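Local coordinates for leucine-rich-repeat protein (Methanosarcina barkeri, PDB 4WNR) that binds GDP and magnesium through its Roc G domain, here with part of COR attached, and probably acts as a GTP-binding serine/threonine kinase when full length, at residues V42-V47 against V92-F97; S112-Y117 against L253-V258. All blocks are in the same frame, centred on the assembly; numbering follows the deposited sequence.

Interaction 1 (V42-V47 against V92-F97); sequences VKVLLV and VNFWDF
V44 O takes a hydrogen bond from W95 N, 2.7 Å and nearly straight at 167°. F94 CA adds a longer CA-H...O contact, 3.5 Å from V44 O. The strands run parallel, and three more backbone bonds continue the ladder: N93 N to V42 O, V44 N to N93 O, and L46 N to W95 O. The side chains alternate between the two faces of the sheet. On one face K43 lays its aliphatic chain over the indole of W95. K43 CD sits 3.6 Å from the centroid of the five-membered ring. K43 CG is anti to the backbone N (chi1 -173°), which places it against W95 CD1. The amine of K43 is bonded to F110 O, and its cation-pi attraction to the six-membered ring of W95 is long and weak at best. On the same side L45 CD2 meets the edge of the F97 ring, 3.6 Å from F97 CZ. On the other face V44 CG2 packs against V92 CG1. V44 and F94 lie side by side, with V44 CG1 3.5 Å from F94 CE1, and L46 CD2 reaches F94 CD1. Every touching residue is buried. D96 turns its OD2 to T55 OG1, and T55 binds magnesium. This is a parallel strand pair in the sheet of a P-loop G domain. One strand leads into the nucleotide-binding loop, and the other ends at D96, the first residue of a DFGG sequence that matches the DxxG motif of small G proteins.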
loop_
_atom_site.group_PDB
_atom_site.type_symbol
_atom_site.label_atom_id
_atom_site.label_comp_id
_atom_site.label_asym_id
_atom_site.label_seq_id
_atom_site.Cartn_x
_atom_site.Cartn_y
_atom_site.Cartn_z
ATOM N N VAL A 42 -5.036 8.294 -7.717
ATOM C CA VAL A 42 -4.313 7.035 -7.901
ATOM C C VAL A 42 -3.372 6.809 -6.726
ATOM O O VAL A 42 -2.753 7.750 -6.228
ATOM C CB VAL A 42 -3.457 7.036 -9.187
ATOM C CG1 VAL A 42 -3.007 5.623 -9.531
ATOM C CG2 VAL A 42 -4.217 7.639 -10.357
ATOM N N LYS A 43 -3.269 5.556 -6.292
ATOM C CA LYS A 43 -2.264 5.162 -5.310
ATOM C C LYS A 43 -1.003 4.724 -6.047
ATOM O O LYS A 43 -1.062 3.866 -6.928
ATOM C CB LYS A 43 -2.779 4.028 -4.419
ATOM C CG LYS A 43 -1.839 3.684 -3.272
ATOM C CD LYS A 43 -2.503 2.812 -2.216
ATOM C CE LYS A 43 -2.708 1.391 -2.708
ATOM N NZ LYS A 43 -3.374 0.541 -1.684
ATOM N N VAL A 44 0.129 5.328 -5.694
ATOM C CA VAL A 44 1.420 4.971 -6.282
ATOM C C VAL A 44 2.244 4.219 -5.242
ATOM O O VAL A 44 2.486 4.724 -4.145
ATOM C CB VAL A 44 2.187 6.213 -6.782
ATOM C CG1 VAL A 44 3.554 5.823 -7.328
ATOM C CG2 VAL A 44 1.388 6.928 -7.859
ATOM N N LEU A 45 2.679 3.015 -5.601
ATOM C CA LEU A 45 3.374 2.124 -4.674
ATOM C C LEU A 45 4.857 2.005 -5.012
ATOM O O LEU A 45 5.222 1.411 -6.028
ATOM C CB LEU A 45 2.721 0.740 -4.699
ATOM C CG LEU A 45 1.291 0.693 -4.149
ATOM C CD1 LEU A 45 0.511 -0.470 -4.737
ATOM C CD2 LEU A 45 1.296 0.619 -2.628
ATOM N N LEU A 46 5.703 2.580 -4.158
ATOM C CA LEU A 46 7.153 2.438 -4.278
ATOM C C LEU A 46 7.541 1.058 -3.752
ATOM O O LEU A 46 7.411 0.787 -2.562
ATOM C CB LEU A 46 7.887 3.527 -3.480
ATOM C CG LEU A 46 7.970 4.958 -4.034
ATOM C CD1 LEU A 46 8.797 5.008 -5.311
ATOM C CD2 LEU A 46 6.591 5.556 -4.261
ATOM N N VAL A 47 7.993 0.182 -4.643
ATOM C CA VAL A 47 8.380 -1.180 -4.257
ATOM C C VAL A 47 9.775 -1.535 -4.765
ATOM O O VAL A 47 10.286 -0.925 -5.703
ATOM C CB VAL A 47 7.358 -2.235 -4.735
ATOM C CG1 VAL A 47 6.039 -2.057 -4.000
ATOM C CG2 VAL A 47 7.147 -2.167 -6.241
ATOM N N VAL A 92 -2.349 12.403 -6.278
ATOM C CA VAL A 92 -1.533 11.190 -6.188
ATOM C C VAL A 92 -1.203 10.863 -4.735
ATOM O O VAL A 92 -0.841 11.746 -3.957
ATOM C CB VAL A 92 -0.217 11.345 -6.979
ATOM C CG1 VAL A 92 0.622 10.078 -6.895
ATOM C CG2 VAL A 92 -0.508 11.682 -8.434
ATOM N N ASN A 93 -1.322 9.584 -4.387
ATOM C CA ASN A 93 -0.975 9.091 -3.053
ATOM C C ASN A 93 0.233 8.155 -3.115
ATOM O O ASN A 93 0.102 6.986 -3.483
ATOM C CB ASN A 93 -2.171 8.368 -2.433
ATOM C CG ASN A 93 -3.387 9.267 -2.289
ATOM O OD1 ASN A 93 -3.264 10.451 -1.973
ATOM N ND2 ASN A 93 -4.571 8.705 -2.513
ATOM N N PHE A 94 1.407 8.680 -2.767
ATOM C CA PHE A 94 2.636 7.886 -2.759
ATOM C C PHE A 94 2.733 7.063 -1.481
ATOM O O PHE A 94 2.654 7.612 -0.383
ATOM C CB PHE A 94 3.871 8.782 -2.874
ATOM C CG PHE A 94 4.105 9.328 -4.255
ATOM C CD1 PHE A 94 4.544 8.502 -5.279
ATOM C CD2 PHE A 94 3.907 10.675 -4.525
ATOM C CE1 PHE A 94 4.768 9.007 -6.549
ATOM C CE2 PHE A 94 4.129 11.183 -5.791
ATOM C CZ PHE A 94 4.560 10.350 -6.806
ATOM N N TRP A 95 2.907 5.753 -1.637
ATOM C CA TRP A 95 3.107 4.841 -0.509
ATOM C C TRP A 95 4.555 4.359 -0.471
ATOM O O TRP A 95 5.038 3.738 -1.420
ATOM C CB TRP A 95 2.157 3.648 -0.613
ATOM C CG TRP A 95 0.776 3.940 -0.109
ATOM C CD1 TRP A 95 -0.088 4.875 -0.590
ATOM C CD2 TRP A 95 0.104 3.292 0.977
ATOM N NE1 TRP A 95 -1.261 4.852 0.125
ATOM C CE2 TRP A 95 -1.170 3.889 1.094
ATOM C CE3 TRP A 95 0.453 2.265 1.862
ATOM C CZ2 TRP A 95 -2.098 3.494 2.061
ATOM C CZ3 TRP A 95 -0.468 1.871 2.823
ATOM C CH2 TRP A 95 -1.729 2.487 2.914
ATOM N N ASP A 96 5.236 4.653 0.635
ATOM C CA ASP A 96 6.644 4.294 0.811
ATOM C C ASP A 96 6.794 3.290 1.960
ATOM O O ASP A 96 6.451 3.591 3.105
ATOM C CB ASP A 96 7.469 5.554 1.089
ATOM C CG ASP A 96 8.945 5.368 0.792
ATOM O OD1 ASP A 96 9.280 4.633 -0.163
ATOM O OD2 ASP A 96 9.772 5.975 1.509
ATOM N N PHE A 97 7.302 2.102 1.642
ATOM C CA PHE A 97 7.454 1.021 2.617
ATOM C C PHE A 97 8.888 0.945 3.134
ATOM O O PHE A 97 9.835 0.877 2.349
ATOM C CB PHE A 97 7.057 -0.316 1.988
ATOM C CG PHE A 97 5.664 -0.329 1.422
ATOM C CD1 PHE A 97 4.559 -0.358 2.263
ATOM C CD2 PHE A 97 5.457 -0.305 0.050
ATOM C CE1 PHE A 97 3.276 -0.364 1.746
ATOM C CE2 PHE A 97 4.176 -0.312 -0.472
ATOM C CZ PHE A 97 3.083 -0.341 0.377
HETATM O O HOH W 1 8.306 1.990 -0.614
#

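Interaction 2 (S112-Y117 against L253-V258); sequences SKRSLY and LNDLGV
D255 supplies about half of the buried surface, and R114 and S112 meet it from the loop that leads into strand 116-121. R114 NE bonds to D255 OD2 at 2.7 Å in a salt bridge. R114 NH2 adds a weak bond at 3.1 Å to the same D255 OD2. That oxygen lies close to the guanidinium plane and is met on its anti side. The two flat groups are turned 85° apart, and both N-H groups go to one carboxylate oxygen. A bend at chi3 (-71°) places NE of R114 for its bond to D255 OD2. The cation of R114 also meets the ring of F252. The other oxygen, D255 OD1, takes a bond from a water that K113 N also holds. A second water joins R114 O to D255 O. S112 points its CB toward D255, and CB lies 4.0 Å from D255 OD1. S112 OG sits in the crowded position between backbone N and carbonyl carbon (chi1 55°). From there it donates to S115 OG, which in turn donates to K113 O at 2.9 Å. D255 lies near the C-terminal end of its helix, which G257 closes with a Schellman motif. That helix end and the nearby K113 O would probably disfavour a negative charge, and R114 probably offsets this. The chemistry implies a polar joint between the Roc and COR parts, made by a salt bridge and two water bridges and probably dependent on electrostatics.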
loop_
_atom_site.group_PDB
_atom_site.type_symbol
_atom_site.label_atom_id
_atom_site.label_comp_id
_atom_site.label_asym_id
_atom_site.label_seq_id
_atom_site.Cartn_x
_atom_site.Cartn_y
_atom_site.Cartn_z
ATOM N N SER A 112 -2.331 -3.303 -4.091
ATOM C CA SER A 112 -3.700 -3.364 -4.599
ATOM C C SER A 112 -3.787 -3.146 -6.106
ATOM O O SER A 112 -2.846 -2.659 -6.733
ATOM C CB SER A 112 -4.559 -2.322 -3.882
ATOM O OG SER A 112 -3.987 -1.032 -4.009
ATOM N N LYS A 113 -4.935 -3.518 -6.669
ATOM C CA LYS A 113 -5.217 -3.327 -8.090
ATOM C C LYS A 113 -5.654 -1.890 -8.360
ATOM O O LYS A 113 -5.835 -1.102 -7.428
ATOM C CB LYS A 113 -6.303 -4.300 -8.560
ATOM C CG LYS A 113 -5.911 -5.765 -8.468
ATOM C CD LYS A 113 -6.927 -6.657 -9.168
ATOM C CE LYS A 113 -6.475 -8.110 -9.218
ATOM N NZ LYS A 113 -6.489 -8.767 -7.881
ATOM N N ARG A 114 -5.811 -1.561 -9.642
ATOM C CA ARG A 114 -6.199 -0.214 -10.078
ATOM C C ARG A 114 -5.306 0.848 -9.434
ATOM O O ARG A 114 -5.788 1.833 -8.872
ATOM C CB ARG A 114 -7.675 0.050 -9.772
ATOM C CG ARG A 114 -8.622 -0.903 -10.482
ATOM C CD ARG A 114 -10.075 -0.531 -10.244
ATOM N NE ARG A 114 -10.495 -0.796 -8.869
ATOM C CZ ARG A 114 -11.727 -0.599 -8.399
ATOM N NH1 ARG A 114 -12.688 -0.126 -9.189
ATOM N NH2 ARG A 114 -12.002 -0.877 -7.130
ATOM N N SER A 115 -4.000 0.618 -9.523
ATOM C CA SER A 115 -2.993 1.489 -8.922
ATOM C C SER A 115 -1.847 1.682 -9.915
ATOM O O SER A 115 -1.965 1.299 -11.077
ATOM C CB SER A 115 -2.476 0.861 -7.624
ATOM O OG SER A 115 -3.543 0.563 -6.738
ATOM N N LEU A 116 -0.757 2.297 -9.463
ATOM C CA LEU A 116 0.472 2.391 -10.257
ATOM C C LEU A 116 1.667 1.969 -9.407
ATOM O O LEU A 116 1.742 2.292 -8.220
ATOM C CB LEU A 116 0.669 3.809 -10.795
ATOM C CG LEU A 116 1.786 3.984 -11.834
ATOM C CD1 LEU A 116 1.361 4.950 -12.932
ATOM C CD2 LEU A 116 3.088 4.447 -11.195
ATOM N N TYR A 117 2.597 1.247 -10.026
ATOM C CA TYR A 117 3.764 0.717 -9.326
ATOM C C TYR A 117 5.058 1.327 -9.850
ATOM O O TYR A 117 5.231 1.492 -11.057
ATOM C CB TYR A 117 3.819 -0.807 -9.466
ATOM C CG TYR A 117 2.796 -1.523 -8.618
ATOM C CD1 TYR A 117 1.473 -1.635 -9.034
ATOM C CD2 TYR A 117 3.150 -2.083 -7.393
ATOM C CE1 TYR A 117 0.530 -2.288 -8.255
ATOM C CE2 TYR A 117 2.215 -2.738 -6.608
ATOM C CZ TYR A 117 0.908 -2.840 -7.043
ATOM O OH TYR A 117 -0.017 -3.488 -6.259
ATOM N N LEU A 253 -12.078 2.689 -2.443
ATOM C CA LEU A 253 -11.400 3.252 -1.267
ATOM C C LEU A 253 -10.196 2.415 -0.827
ATOM O O LEU A 253 -9.192 2.958 -0.362
ATOM C CB LEU A 253 -12.381 3.405 -0.097
ATOM C CG LEU A 253 -13.457 4.487 -0.241
ATOM C CD1 LEU A 253 -14.549 4.291 0.799
ATOM C CD2 LEU A 253 -12.858 5.881 -0.127
ATOM N N ASN A 254 -10.305 1.098 -0.973
ATOM C CA ASN A 254 -9.189 0.196 -0.697
ATOM C C ASN A 254 -8.043 0.416 -1.685
ATOM O O ASN A 254 -6.880 0.527 -1.290
ATOM C CB ASN A 254 -9.652 -1.262 -0.753
ATOM C CG ASN A 254 -8.554 -2.238 -0.372
ATOM O OD1 ASN A 254 -7.880 -2.062 0.641
ATOM N ND2 ASN A 254 -8.372 -3.278 -1.181
ATOM N N ASP A 255 -8.388 0.482 -2.967
ATOM C CA ASP A 255 -7.406 0.694 -4.033
ATOM C C ASP A 255 -6.788 2.094 -3.992
ATOM O O ASP A 255 -5.620 2.267 -4.339
ATOM C CB ASP A 255 -8.045 0.444 -5.402
ATOM C CG ASP A 255 -8.504 -0.994 -5.580
ATOM O OD1 ASP A 255 -8.443 -1.769 -4.601
ATOM O OD2 ASP A 255 -8.932 -1.351 -6.698
ATOM N N LEU A 256 -7.571 3.084 -3.571
ATOM C CA LEU A 256 -7.082 4.458 -3.427
ATOM C C LEU A 256 -6.193 4.636 -2.198
ATOM O O LEU A 256 -5.434 5.602 -2.117
ATOM C CB LEU A 256 -8.255 5.440 -3.348
ATOM C CG LEU A 256 -9.108 5.585 -4.611
ATOM C CD1 LEU A 256 -10.321 6.458 -4.324
ATOM C CD2 LEU A 256 -8.298 6.153 -5.768
ATOM N N GLY A 257 -6.301 3.716 -1.244
ATOM C CA GLY A 257 -5.490 3.752 -0.029
ATOM C C GLY A 257 -6.119 4.537 1.109
ATOM O O GLY A 257 -5.444 4.867 2.086
ATOM N N VAL A 258 -7.411 4.836 0.987
ATOM C CA VAL A 258 -8.150 5.533 2.044
ATOM C C VAL A 258 -8.376 4.574 3.211
ATOM O O VAL A 258 -8.256 4.958 4.376
ATOM C CB VAL A 258 -9.506 6.071 1.539
ATOM C CG1 VAL A 258 -10.262 6.771 2.663
ATOM C CG2 VAL A 258 -9.300 7.027 0.373
HETATM O O HOH W 2 -6.974 -4.490 -4.636
HETATM O O HOH W 3 -5.317 3.819 -6.795
#

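Overall arrangement
Interaction 1 comes first along the chain. It closes a loop that runs from strand 36-47 through helix 54-62 and the hairpin of strands 77-85 and 88-96. Interaction 2 opens only after that loop is complete. Its loop is far longer: it spans the rest of the Roc domain and ends in COR at helix 243-256. The two contacts are thus in series, neither nested nor crossed. They still meet in space, because strands 36-47 and 116-121 are neighbours in one sheet. There L45 N probably bonds to L116 O, and L116 N to K43 O. Interaction 1 joins two strands in the core of the G domain, and interaction 2 ties that domain to COR.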